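Local coordinates for DNA-binding protein HU (Anabaena sp., PDB 1P71) that binds and bends DNA as a homodimeric bacterial histone-like protein, wrapping it to stabilise the duplex against denaturation, and is essential for heterocyst differentiation, at residues Gly4-Ala9 and Ala23-Ala28; Glu30-Ala35 and Asp40-Val45. All coordinates share one frame; numbering follows the deposited sequence.

In the fold
From the N terminus the chain runs through helix 3-14, turns, and continues as helix 18-37. Contact 1 closes this turn by setting L25 against L6 and V7, which makes the two helices a pair. Contact 2 opens only after contact 1 has closed, so the two stand in series, neither enclosing nor crossing the other. It closes the shorter connection from the end of helix 18-37 into strand 42-44, the first strand of the antiparallel sheet. Helix 18-37 serves both contacts and carries the link between the helical pair and the sheet, with contact centres about 16 Å apart. The second subunit packs against both.

Contact 1 (Gly4-Ala9 and Ala23-Ala28); sequences GELVDA and AVLTAA
V7 and L25 mark the nearest approach of the two helical backbones, with their CA atoms 7.6 Å apart. Segment 4-9 belongs to helix 3-14 and segment 23-28 to helix 18-37, the two helices that form the N-terminal two-helix part of the HU dimer body. The nearest atom of this contact lies about 20 Å from the bound nucleic acid. The backbone bonds found within each segment are helical, for example D8 N to G4 O at 3.1 Å, and no hydrogen bond crosses between the segments. The join is therefore wholly apolar and small, burying 114 Å² in all, and it rests on three buried side chains.

L25 takes part in both residue contacts and supplies half of the buried surface. Its CG stands anti to the backbone N (chi1 178°), which sends the isobutyl end out from helix 18-37 to the facing helix. L6 has the same first torsion, yet the two side chains cross at about a right angle; L6 offers CD2 to both methyls of L25, with L25 CD1 4.1 Å from L6 CD2 and L25 CD2 closer still. V7 meets L25 obliquely and presents CG2, the branch beside its backbone N, while V7 itself also lies on A21 and D22 of helix 18-37. The second subunit packs on the same helices, with its T31 against L6 and its V10 against V24 and A27.

A single methyl touches both residues of helix 3-14: L25 CD2 lies 3.7 Å from L6 CD2 and 4.1 Å from V7 CG2.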
loop_
_atom_site.group_PDB
_atom_site.type_symbol
_atom_site.label_atom_id
_atom_site.label_comp_id
_atom_site.label_asym_id
_atom_site.label_seq_id
_atom_site.Cartn_x
_atom_site.Cartn_y
_atom_site.Cartn_z
ATOM N N GLY C 4 -1.160 -7.699 14.631
ATOM C CA GLY C 4 -0.651 -7.901 15.980
ATOM C C GLY C 4 0.854 -7.747 16.103
ATOM O O GLY C 4 1.327 -7.030 16.983
ATOM N N GLU C 5 1.599 -8.398 15.207
ATOM C CA GLU C 5 3.064 -8.353 15.205
ATOM C C GLU C 5 3.636 -6.969 14.882
ATOM O O GLU C 5 4.663 -6.571 15.446
ATOM C CB GLU C 5 3.615 -9.376 14.213
ATOM C CG GLU C 5 3.874 -10.729 14.843
ATOM C CD GLU C 5 3.556 -11.890 13.920
ATOM O OE1 GLU C 5 3.525 -13.038 14.414
ATOM O OE2 GLU C 5 3.346 -11.672 12.711
ATOM N N LEU C 6 2.964 -6.263 13.967
ATOM C CA LEU C 6 3.300 -4.889 13.602
ATOM C C LEU C 6 3.082 -3.947 14.773
ATOM O O LEU C 6 3.938 -3.124 15.061
ATOM C CB LEU C 6 2.482 -4.418 12.375
ATOM C CG LEU C 6 2.670 -2.966 11.895
ATOM C CD1 LEU C 6 4.106 -2.699 11.470
ATOM C CD2 LEU C 6 1.720 -2.600 10.759
ATOM N N VAL C 7 1.939 -4.075 15.442
ATOM C CA VAL C 7 1.667 -3.306 16.655
ATOM C C VAL C 7 2.792 -3.497 17.686
ATOM O O VAL C 7 3.328 -2.515 18.210
ATOM C CB VAL C 7 0.290 -3.656 17.247
ATOM C CG1 VAL C 7 0.104 -3.004 18.610
ATOM C CG2 VAL C 7 -0.817 -3.202 16.314
ATOM N N ASP C 8 3.161 -4.760 17.924
ATOM C CA ASP C 8 4.257 -5.139 18.823
ATOM C C ASP C 8 5.531 -4.357 18.548
ATOM O O ASP C 8 6.102 -3.745 19.446
ATOM C CB ASP C 8 4.574 -6.627 18.663
ATOM C CG ASP C 8 3.586 -7.523 19.373
ATOM O OD1 ASP C 8 2.693 -7.011 20.094
ATOM O OD2 ASP C 8 3.631 -8.769 19.261
ATOM N N ALA C 9 5.962 -4.395 17.293
ATOM C CA ALA C 9 7.163 -3.699 16.835
ATOM C C ALA C 9 7.026 -2.182 16.949
ATOM O O ALA C 9 7.987 -1.493 17.324
ATOM C CB ALA C 9 7.480 -4.099 15.385
ATOM N N ALA C 23 -4.554 1.100 18.437
ATOM C CA ALA C 23 -5.546 2.160 18.297
ATOM C C ALA C 23 -5.195 3.109 17.144
ATOM O O ALA C 23 -6.006 3.339 16.234
ATOM C CB ALA C 23 -5.685 2.929 19.617
ATOM N N VAL C 24 -3.972 3.641 17.175
ATOM C CA VAL C 24 -3.538 4.596 16.161
ATOM C C VAL C 24 -3.394 3.922 14.781
ATOM O O VAL C 24 -3.786 4.487 13.757
ATOM C CB VAL C 24 -2.223 5.315 16.586
ATOM C CG1 VAL C 24 -1.701 6.226 15.467
ATOM C CG2 VAL C 24 -2.424 6.104 17.874
ATOM N N LEU C 25 -2.866 2.705 14.751
ATOM C CA LEU C 25 -2.740 2.005 13.474
ATOM C C LEU C 25 -4.112 1.707 12.834
ATOM O O LEU C 25 -4.291 1.931 11.639
ATOM C CB LEU C 25 -1.875 0.740 13.594
ATOM C CG LEU C 25 -1.736 -0.091 12.317
ATOM C CD1 LEU C 25 -0.803 0.591 11.269
ATOM C CD2 LEU C 25 -1.301 -1.532 12.617
ATOM N N THR C 26 -5.071 1.220 13.624
ATOM C CA THR C 26 -6.399 0.890 13.105
ATOM C C THR C 26 -7.071 2.127 12.522
ATOM O O THR C 26 -7.625 2.074 11.421
ATOM C CB THR C 26 -7.281 0.238 14.193
ATOM O OG1 THR C 26 -6.639 -0.960 14.658
ATOM C CG2 THR C 26 -8.596 -0.270 13.606
ATOM N N ALA C 27 -7.005 3.241 13.243
ATOM C CA ALA C 27 -7.567 4.493 12.747
ATOM C C ALA C 27 -6.886 4.971 11.466
ATOM O O ALA C 27 -7.540 5.547 10.616
ATOM C CB ALA C 27 -7.516 5.565 13.803
ATOM N N ALA C 28 -5.579 4.727 11.338
ATOM C CA ALA C 28 -4.795 5.155 10.169
ATOM C C ALA C 28 -5.225 4.413 8.911
ATOM O O ALA C 28 -5.477 5.034 7.870
ATOM C CB ALA C 28 -3.295 4.970 10.431
#

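Contact 2 (Glu30-Ala35 and Asp40-Val45); sequences ETIIEA and DKVTLV
A35 O, near the C-terminal end of helix 18-37, accepts the backbone N-H of D40, with A35 O and D40 N 2.7 Å apart. The bond is short but bent: the N-H...O angle is 143°, and the donor is tilted 24° from the carbonyl plane. It spans five residues, one more than a regular helical bond. It also ties the departing chain back to the last turns of the helix. The same oxygen is approached by D40 CB at 3.3 Å; D40 O lies equally near it, but two acceptors form no bond.

The rest of the contact is apolar. The CB of A35 meets V42 CG2 at 3.7 Å, the nearest apolar approach between the segments, and also lies 4.2 Å from D40 CB. V42 uses both methyls: CG1, anti to its backbone N (chi1 -179°), reaches I32 CG1 at 4.2 Å, whereas CG2 sits against A35 and the carbonyl oxygen of I32. The I32 and V42 side chains cross at about a right angle, and together with A35 they account for most of the 227 Å² buried. The carboxylate of D40 turns elsewhere, its OD1 hydrogen-bonded to the M1 N of the second subunit.

This is the junction between the helical body and the sheet of the HU fold, within about 5 Å of the DNA at its nearest atom. V42 bonds through its backbone to F50 on strand 48-61, and I32 packs on F50 as well as on F47 of the second subunit. Helix 18-37 thus packs over V42, strand 42-44 pairs edge-on with strand 48-61, and K41 and T43 make backbone hydrogen bonds to the second subunit.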
loop_
_atom_site.group_PDB
_atom_site.type_symbol
_atom_site.label_atom_id
_atom_site.label_comp_id
_atom_site.label_asym_id
_atom_site.label_seq_id
_atom_site.Cartn_x
_atom_site.Cartn_y
_atom_site.Cartn_z
ATOM N N GLU C 30 -8.107 2.739 8.592
ATOM C CA GLU C 30 -9.517 3.041 8.339
ATOM C C GLU C 30 -9.662 4.378 7.607
ATOM O O GLU C 30 -10.511 4.513 6.717
ATOM C CB GLU C 30 -10.359 3.017 9.631
ATOM C CG GLU C 30 -10.499 1.631 10.265
ATOM C CD GLU C 30 -11.441 1.585 11.468
ATOM O OE1 GLU C 30 -11.848 2.656 12.000
ATOM O OE2 GLU C 30 -11.775 0.453 11.891
ATOM N N THR C 31 -8.830 5.350 7.986
ATOM C CA THR C 31 -8.780 6.666 7.345
ATOM C C THR C 31 -8.307 6.612 5.908
ATOM O O THR C 31 -8.858 7.294 5.048
ATOM C CB THR C 31 -7.873 7.616 8.144
ATOM O OG1 THR C 31 -8.414 7.801 9.458
ATOM C CG2 THR C 31 -7.887 9.045 7.538
ATOM N N ILE C 32 -7.281 5.798 5.641
ATOM C CA ILE C 32 -6.786 5.643 4.288
ATOM C C ILE C 32 -7.887 5.108 3.368
ATOM O O ILE C 32 -8.106 5.652 2.290
ATOM C CB ILE C 32 -5.545 4.705 4.249
ATOM C CG1 ILE C 32 -4.344 5.392 4.896
ATOM C CG2 ILE C 32 -5.243 4.315 2.798
ATOM C CD1 ILE C 32 -3.159 4.423 5.232
ATOM N N ILE C 33 -8.574 4.050 3.804
ATOM C CA ILE C 33 -9.663 3.442 3.033
ATOM C C ILE C 33 -10.772 4.459 2.756
ATOM O O ILE C 33 -11.314 4.508 1.653
ATOM C CB ILE C 33 -10.196 2.196 3.801
ATOM C CG1 ILE C 33 -9.178 1.051 3.765
ATOM C CG2 ILE C 33 -11.531 1.748 3.285
ATOM C CD1 ILE C 33 -9.489 -0.078 4.736
ATOM N N GLU C 34 -11.083 5.281 3.755
ATOM C CA GLU C 34 -12.085 6.352 3.662
ATOM C C GLU C 34 -11.718 7.440 2.641
ATOM O O GLU C 34 -12.547 7.837 1.818
ATOM C CB GLU C 34 -12.286 6.993 5.040
ATOM C CG GLU C 34 -13.614 6.661 5.709
ATOM N N ALA C 35 -10.487 7.933 2.708
ATOM C CA ALA C 35 -10.014 8.974 1.795
ATOM C C ALA C 35 -9.939 8.452 0.362
ATOM O O ALA C 35 -10.294 9.150 -0.576
ATOM C CB ALA C 35 -8.628 9.492 2.251
ATOM N N ASP C 40 -9.941 10.769 -2.722
ATOM C CA ASP C 40 -8.717 11.480 -2.402
ATOM C C ASP C 40 -7.497 10.560 -2.562
ATOM O O ASP C 40 -7.615 9.331 -2.493
ATOM C CB ASP C 40 -8.774 12.077 -0.998
ATOM C CG ASP C 40 -7.848 13.285 -0.839
ATOM O OD1 ASP C 40 -7.632 13.717 0.321
ATOM O OD2 ASP C 40 -7.303 13.876 -1.814
ATOM N N LYS C 41 -6.339 11.161 -2.825
ATOM C CA LYS C 41 -5.076 10.429 -2.887
ATOM C C LYS C 41 -4.402 10.548 -1.538
ATOM O O LYS C 41 -4.291 11.652 -1.005
ATOM C CB LYS C 41 -4.173 11.012 -3.975
ATOM C CG LYS C 41 -2.887 10.214 -4.272
ATOM C CD LYS C 41 -2.206 10.808 -5.519
ATOM C CE LYS C 41 -0.929 10.061 -5.888
ATOM N NZ LYS C 41 -0.420 10.502 -7.227
ATOM N N VAL C 42 -3.961 9.419 -0.976
ATOM C CA VAL C 42 -3.207 9.440 0.267
ATOM C C VAL C 42 -1.724 9.339 -0.073
ATOM O O VAL C 42 -1.279 8.404 -0.726
ATOM C CB VAL C 42 -3.626 8.344 1.283
ATOM C CG1 VAL C 42 -2.792 8.478 2.576
ATOM C CG2 VAL C 42 -5.107 8.429 1.622
ATOM N N THR C 43 -0.976 10.331 0.371
ATOM C CA THR C 43 0.413 10.467 -0.019
ATOM C C THR C 43 1.315 10.402 1.228
ATOM O O THR C 43 1.133 11.150 2.183
ATOM C CB THR C 43 0.567 11.808 -0.757
ATOM O OG1 THR C 43 0.075 11.664 -2.097
ATOM C CG2 THR C 43 2.036 12.140 -0.950
ATOM N N LEU C 44 2.275 9.496 1.219
ATOM C CA LEU C 44 3.167 9.355 2.351
ATOM C C LEU C 44 4.601 9.340 1.837
ATOM O O LEU C 44 5.065 8.323 1.358
ATOM C CB LEU C 44 2.822 8.080 3.141
ATOM C CG LEU C 44 1.347 7.866 3.519
ATOM C CD1 LEU C 44 1.101 6.440 3.967
ATOM C CD2 LEU C 44 0.877 8.856 4.610
ATOM N N VAL C 45 5.288 10.478 1.907
ATOM C CA VAL C 45 6.597 10.622 1.273
ATOM C C VAL C 45 7.579 9.500 1.678
ATOM O O VAL C 45 7.746 9.201 2.874
ATOM C CB VAL C 45 7.217 12.004 1.549
#